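PDB 2PKE: haloacid delahogenase-like family hydrolase from Xanthomonas campestris pv. campestris, which is probably a magnesium-dependent phosphatase of the haloacid dehalogenase (HAD) family. Local coordinates for residues K73-T76 / L77-E81; E142-I145 / E146-G149. All blocks are in the same frame, centred on the assembly; numbering follows the deposited sequence.

Contact 1: K73-T76 / L77-E81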
loop_
_atom_site.group_PDB
_atom_site.type_symbol
_atom_site.label_atom_id
_atom_site.label_comp_id
_atom_site.label_asym_id
_atom_site.label_seq_id
_atom_site.Cartn_x
_atom_site.Cartn_y
_atom_site.Cartn_z
ATOM N N LYS A 73 1.403 10.855 -3.842
ATOM C CA LYS A 73 2.202 11.362 -2.734
ATOM C C LYS A 73 3.669 11.590 -3.114
ATOM O O LYS A 73 4.239 12.665 -2.837
ATOM C CB LYS A 73 2.035 10.450 -1.517
ATOM C CG LYS A 73 1.871 11.212 -0.227
ATOM C CD LYS A 73 0.864 10.593 0.725
ATOM C CE LYS A 73 1.052 9.143 0.950
ATOM N NZ LYS A 73 0.027 8.734 1.946
ATOM N N GLY A 74 4.264 10.610 -3.782
ATOM C CA GLY A 74 5.622 10.722 -4.289
ATOM C C GLY A 74 5.693 11.755 -5.387
ATOM O O GLY A 74 6.677 12.472 -5.502
HETATM N N MSE A 75 4.642 11.834 -6.192
HETATM C CA MSE A 75 4.566 12.835 -7.252
HETATM C C MSE A 75 4.739 14.258 -6.667
HETATM O O MSE A 75 5.493 15.075 -7.235
HETATM C CB MSE A 75 3.216 12.774 -7.952
HETATM C CG MSE A 75 3.068 13.690 -9.205
HETATM SE SE MSE A 75 1.273 14.258 -9.519
HETATM C CE MSE A 75 0.658 15.048 -7.852
ATOM N N THR A 76 4.026 14.539 -5.572
ATOM C CA THR A 76 4.102 15.848 -4.898
ATOM C C THR A 76 5.479 16.207 -4.379
ATOM O O THR A 76 5.965 17.328 -4.600
ATOM C CB THR A 76 3.135 15.926 -3.773
ATOM O OG1 THR A 76 1.829 15.662 -4.310
ATOM C CG2 THR A 76 3.154 17.315 -3.136
ATOM N N LEU A 77 6.113 15.244 -3.730
ATOM C CA LEU A 77 7.481 15.403 -3.233
ATOM C C LEU A 77 8.499 15.573 -4.374
ATOM O O LEU A 77 9.427 16.386 -4.258
ATOM C CB LEU A 77 7.871 14.226 -2.360
ATOM C CG LEU A 77 7.147 14.186 -1.017
ATOM C CD1 LEU A 77 7.348 12.778 -0.466
ATOM C CD2 LEU A 77 7.599 15.303 -0.003
ATOM N N SER A 78 8.306 14.850 -5.471
ATOM C CA SER A 78 9.179 15.052 -6.645
ATOM C C SER A 78 8.952 16.449 -7.272
ATOM O O SER A 78 9.876 17.069 -7.742
ATOM C CB SER A 78 8.959 13.956 -7.654
ATOM O OG SER A 78 9.344 12.671 -7.130
HETATM N N MSE A 79 7.712 16.927 -7.286
HETATM C CA MSE A 79 7.403 18.278 -7.769
HETATM C C MSE A 79 8.040 19.316 -6.902
HETATM O O MSE A 79 8.449 20.326 -7.402
HETATM C CB MSE A 79 5.900 18.542 -7.809
HETATM C CG MSE A 79 5.189 17.844 -8.950
HETATM SE SE MSE A 79 3.314 18.319 -8.957
HETATM C CE MSE A 79 3.017 17.716 -10.788
ATOM N N ILE A 80 8.064 19.124 -5.594
ATOM C CA ILE A 80 8.635 20.137 -4.693
ATOM C C ILE A 80 10.134 20.235 -5.027
ATOM O O ILE A 80 10.708 21.339 -5.245
ATOM C CB ILE A 80 8.381 19.822 -3.169
ATOM C CG1 ILE A 80 6.905 20.108 -2.784
ATOM C CG2 ILE A 80 9.343 20.649 -2.283
ATOM C CD1 ILE A 80 6.353 19.305 -1.575
ATOM N N GLU A 81 10.751 19.066 -5.090
ATOM C CA GLU A 81 12.178 18.944 -5.353
ATOM C C GLU A 81 12.537 19.550 -6.706
ATOM O O GLU A 81 13.506 20.287 -6.843
ATOM C CB GLU A 81 12.534 17.466 -5.237
ATOM C CG GLU A 81 13.957 17.152 -4.942
ATOM C CD GLU A 81 14.108 15.808 -4.226
ATOM O OE1 GLU A 81 13.550 14.791 -4.706
ATOM O OE2 GLU A 81 14.782 15.778 -3.174
#
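Four successive i to i+4 backbone bonds run from Leu77, Ser78, Met79 and Ile80 back to Lys73, Gly74, Met75 and Thr76; the last three are 2.9 Å from N to O, whereas Leu77 N to Lys73 O is weak at 3.3 Å. The two selenomethionines lie side by side and point the same way, one turn apart. CG of Met75 is anti to the backbone N (chi1 -174°) and the chain bends at its last torsion; Met79 runs out extended, and its CE comes 4.1 Å from Met75 SE. Helix 28-42 packs on this pair, through Tyr31 on Met75 and Phe38 on Met79. Thr76 and Ile80 form a second, oblique pair: chi1 of -57° sets Thr76 OG1 beside the backbone N, where it bonds Ala72 O, and leaves CG2 4.1 Å from Ile80 CD1. Helix 72-86 lies in what is probably the helical cap that many HAD hydrolases carry beside the Rossmann-like core, and Met79 and Ile80 both meet Ile99 of helix 93-107 there. On another face Ser78 OG lies 3.1 Å from Gly74 O and is hydrogen-bonded to Asn64 ND2, tying the turn to helix 57-68. Leu77 lays its CG 3.8 Å from Lys73 O and packs against Thr76 of the second subunit, and Glu81 forms a salt bridge with Arg104 of that subunit.

Contact 2: E142-I145 / E146-G149; sequences EQKI and EQSG
Ser148 and Ile145 meet through a side-chain to backbone bond: Ser148 OG donates to Ile145 O at 2.6 Å, with the hydroxyl tilted 34° from the carbonyl plane. A chi1 of 68° places OG between the backbone N and carbonyl carbon of its own residue, folding it back over the last turn; OG also takes a hydrogen bond from Leu150 N. Among backbone bonds, Gln147 N to Gln143 O is short and nearly straight (2.8 Å, 174° at the hydrogen). The pattern then frays: Ser148 N shares its hydrogen weakly between Lys144 O at 2.9 Å and Ile145 O at 3.4 Å, and Gly149 leaves the helix with positive phi. This is the C-terminal end of helix 138-148, the crossover of the beta-alpha-beta unit between strands 129-135 and 157-160 of the Rossmann-like HAD core. The van der Waals contacts set carbons against oxygens: Ile145 CD1 reaches Ser148 OG at 3.6 Å, and the extended Gln147 chain lays CG 3.2 Å from Gln143 O. Polar and charged ends find their partners beyond the helix. Lys144 NZ makes a salt bridge with OD1 of Asp21, a magnesium-site residue, and a hydrogen bond with His109 NE2; its side chain stays about 9 Å from the ion. Gln147 NE2 bonds His109 O, Glu142 OE1 bonds Ser161 OG of the second subunit, and Glu146 OE1 bonds Ser151 OG.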
loop_
_atom_site.group_PDB
_atom_site.type_symbol
_atom_site.label_atom_id
_atom_site.label_comp_id
_atom_site.label_asym_id
_atom_site.label_seq_id
_atom_site.Cartn_x
_atom_site.Cartn_y
_atom_site.Cartn_z
ATOM N N GLU A 142 -7.456 1.820 -2.899
ATOM C CA GLU A 142 -8.621 1.323 -2.164
ATOM C C GLU A 142 -9.746 2.359 -2.107
ATOM O O GLU A 142 -10.918 2.041 -2.284
ATOM C CB GLU A 142 -8.221 0.928 -0.769
ATOM C CG GLU A 142 -7.608 -0.448 -0.696
ATOM C CD GLU A 142 -7.234 -0.783 0.734
ATOM O OE1 GLU A 142 -7.287 0.123 1.588
ATOM O OE2 GLU A 142 -6.872 -1.937 0.992
ATOM N N GLN A 143 -9.375 3.625 -1.914
ATOM C CA GLN A 143 -10.363 4.689 -1.888
ATOM C C GLN A 143 -10.993 4.917 -3.270
ATOM O O GLN A 143 -12.192 5.179 -3.360
ATOM C CB GLN A 143 -9.790 5.954 -1.257
ATOM C CG GLN A 143 -9.647 5.890 0.308
ATOM C CD GLN A 143 -10.851 5.234 1.058
ATOM O OE1 GLN A 143 -10.658 4.399 1.946
ATOM N NE2 GLN A 143 -12.081 5.603 0.686
ATOM N N LYS A 144 -10.233 4.760 -4.338
ATOM C CA LYS A 144 -10.750 4.945 -5.694
ATOM C C LYS A 144 -11.801 3.887 -6.005
ATOM O O LYS A 144 -12.875 4.240 -6.461
ATOM C CB LYS A 144 -9.644 4.963 -6.754
ATOM C CG LYS A 144 -8.645 6.176 -6.684
ATOM C CD LYS A 144 -7.902 6.339 -8.032
ATOM C CE LYS A 144 -6.450 6.721 -7.971
ATOM N NZ LYS A 144 -5.976 7.429 -9.251
ATOM N N ILE A 145 -11.522 2.621 -5.697
ATOM C CA ILE A 145 -12.542 1.594 -5.914
ATOM C C ILE A 145 -13.829 1.890 -5.118
ATOM O O ILE A 145 -14.911 1.664 -5.611
ATOM C CB ILE A 145 -11.985 0.149 -5.736
ATOM C CG1 ILE A 145 -13.045 -0.897 -6.090
ATOM C CG2 ILE A 145 -11.462 -0.109 -4.339
ATOM C CD1 ILE A 145 -13.483 -0.861 -7.574
ATOM N N GLU A 146 -13.721 2.405 -3.909
ATOM C CA GLU A 146 -14.927 2.745 -3.111
ATOM C C GLU A 146 -15.650 3.974 -3.699
ATOM O O GLU A 146 -16.843 3.912 -3.919
ATOM C CB GLU A 146 -14.554 2.877 -1.621
ATOM C CG GLU A 146 -15.758 2.907 -0.570
ATOM C CD GLU A 146 -16.627 1.587 -0.442
ATOM O OE1 GLU A 146 -16.082 0.448 -0.511
ATOM O OE2 GLU A 146 -17.869 1.709 -0.255
ATOM N N GLN A 147 -14.926 5.043 -4.032
ATOM C CA GLN A 147 -15.489 6.237 -4.679
ATOM C C GLN A 147 -16.161 5.914 -6.004
ATOM O O GLN A 147 -17.013 6.665 -6.454
ATOM C CB GLN A 147 -14.398 7.293 -5.016
ATOM C CG GLN A 147 -13.619 7.982 -3.861
ATOM C CD GLN A 147 -12.439 8.889 -4.358
ATOM O OE1 GLN A 147 -11.251 8.496 -4.312
ATOM N NE2 GLN A 147 -12.780 10.097 -4.842
ATOM N N SER A 148 -15.718 4.846 -6.666
ATOM C CA SER A 148 -16.104 4.543 -8.044
ATOM C C SER A 148 -17.511 4.042 -8.135
ATOM O O SER A 148 -18.132 4.204 -9.165
ATOM C CB SER A 148 -15.177 3.498 -8.718
ATOM O OG SER A 148 -15.321 2.211 -8.136
ATOM N N GLY A 149 -17.983 3.390 -7.075
ATOM C CA GLY A 149 -19.234 2.644 -7.088
ATOM C C GLY A 149 -19.111 1.200 -7.532
ATOM O O GLY A 149 -20.042 0.417 -7.372
#

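In the fold
Both contacts are single-helix contacts, one turn to the next, but they sit in different halves of the molecule, with centres 24 Å apart and nearest atoms about 10 Å apart. Contact 1 lies in the probable helical cap and is almost wholly buried, between neighbouring helices and the second subunit; the side-chain pairs that touch across it are apolar. Contact 2 belongs to the core domain and is only partly buried: it has a solvent-facing side and a polar helix end, and its lysine pairs with a carboxylate of the magnesium site. Regular backbone bonding runs through 73-81, whereas 142-149 ends in weak bonds and a serine hydroxyl. Contact 1 has several polar links to the second subunit, contact 2 one, through Glu142.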